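Local coordinates for protein NolR (Sinorhizobium fredii, PDB 4OMZ) that probably acts as a dimeric ArsR-family helix-turn-helix transcription factor that binds DNA and regulates rhizobial nodulation and symbiosis genes, at residues S85-D88 against S89-K92. Residues are numbered along the deposited sequence; the frame is centred on the assembly and turned at random.
Sequences SSSD and SVMK
At the N-cap of helix 88-101, S87 turns its hydroxyl back onto the first turn and takes the amide of V90. The V90 N to S87 OG bond is 3.1 Å long and nearly straight, 175° at the hydrogen. What allows it is the S87 side chain, whose OG stands anti to its own backbone N (chi1 170°), beside the carbonyl carbon, facing the V90 amide. The same oxygen lies 3.4 Å from V90 CG2, the methyl that reaches back beside the serine.

Backbone bonds then take over: M91 N reaches S87 O at 3.0 Å, and K92 N reaches D88 O at 2.9 Å. M91 runs its side chain back along the incoming loop. Its chain passes the S87 carbonyl oxygen and, bent at chi3, lays CE 3.5 Å from S85 O, with S86 CA equally close.

One turn along, the D88 and K92 side chains slant across each other. D88 OD2 touches K92 CE rather than the ammonium, since a bend at chi4 leaves NZ 4.5 Å from D88 OD2, too far for a salt bridge. NZ instead pairs with E99 of the second subunit, whose I100 also packs on S89 and K92.

On the buried side, S85 OG is hydrogen-bonded to the L71 carbonyl and takes a weak bond from S87 N, while V90 packs against L35 and M26. A serine N-cap thus starts the C-terminal helix at the dimer interface, after the short link that follows strand 80-84, the second strand of the wing hairpin; wing followed by dimer-forming helix is a layout consistent with the winged helix-turn-helix of ArsR-family regulators.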
# COMPACT_ATOMS: atom_id res chain seq x y z
N SER A 85 -8.49 7.39 13.83
CA SER A 85 -8.76 7.30 12.40
C SER A 85 -10.13 6.73 12.12
O SER A 85 -10.45 5.63 12.55
CB SER A 85 -7.71 6.45 11.70
OG SER A 85 -7.95 6.46 10.30
N SER A 86 -10.92 7.50 11.39
CA SER A 86 -12.22 7.05 10.94
C SER A 86 -12.24 6.99 9.41
O SER A 86 -13.30 7.08 8.79
CB SER A 86 -13.32 7.96 11.49
OG SER A 86 -13.54 7.69 12.86
N SER A 87 -11.06 6.85 8.83
CA SER A 87 -10.87 6.84 7.38
C SER A 87 -11.47 5.61 6.70
O SER A 87 -11.07 4.47 6.97
CB SER A 87 -9.38 6.92 7.05
OG SER A 87 -9.14 6.67 5.68
N ASP A 88 -12.42 5.83 5.80
CA ASP A 88 -13.02 4.73 5.06
C ASP A 88 -11.98 4.01 4.20
O ASP A 88 -12.00 2.78 4.07
CB ASP A 88 -14.17 5.23 4.20
CG ASP A 88 -14.74 4.15 3.30
OD1 ASP A 88 -15.53 3.33 3.80
OD2 ASP A 88 -14.40 4.14 2.10
N SER A 89 -11.06 4.77 3.61
CA SER A 89 -9.97 4.22 2.81
C SER A 89 -9.09 3.26 3.62
O SER A 89 -8.85 2.11 3.21
CB SER A 89 -9.10 5.35 2.25
OG SER A 89 -9.84 6.17 1.36
N VAL A 90 -8.60 3.75 4.76
CA VAL A 90 -7.75 2.96 5.63
C VAL A 90 -8.49 1.69 6.04
O VAL A 90 -7.92 0.61 6.02
CB VAL A 90 -7.32 3.74 6.90
CG1 VAL A 90 -6.67 2.81 7.91
CG2 VAL A 90 -6.36 4.86 6.52
N MET A 91 -9.77 1.83 6.37
CA MET A 91 -10.53 0.67 6.79
C MET A 91 -10.70 -0.35 5.67
O MET A 91 -10.65 -1.56 5.91
CB MET A 91 -11.90 1.09 7.33
CG MET A 91 -11.84 1.45 8.81
SD MET A 91 -13.23 2.44 9.38
CE MET A 91 -12.36 3.57 10.46
N LYS A 92 -10.86 0.12 4.44
CA LYS A 92 -10.98 -0.81 3.32
C LYS A 92 -9.67 -1.55 3.07
O LYS A 92 -9.67 -2.76 2.82
CB LYS A 92 -11.43 -0.08 2.05
CG LYS A 92 -12.93 0.17 2.01
CD LYS A 92 -13.32 1.22 0.99
CE LYS A 92 -14.82 1.30 0.85
NZ LYS A 92 -15.31 0.51 -0.31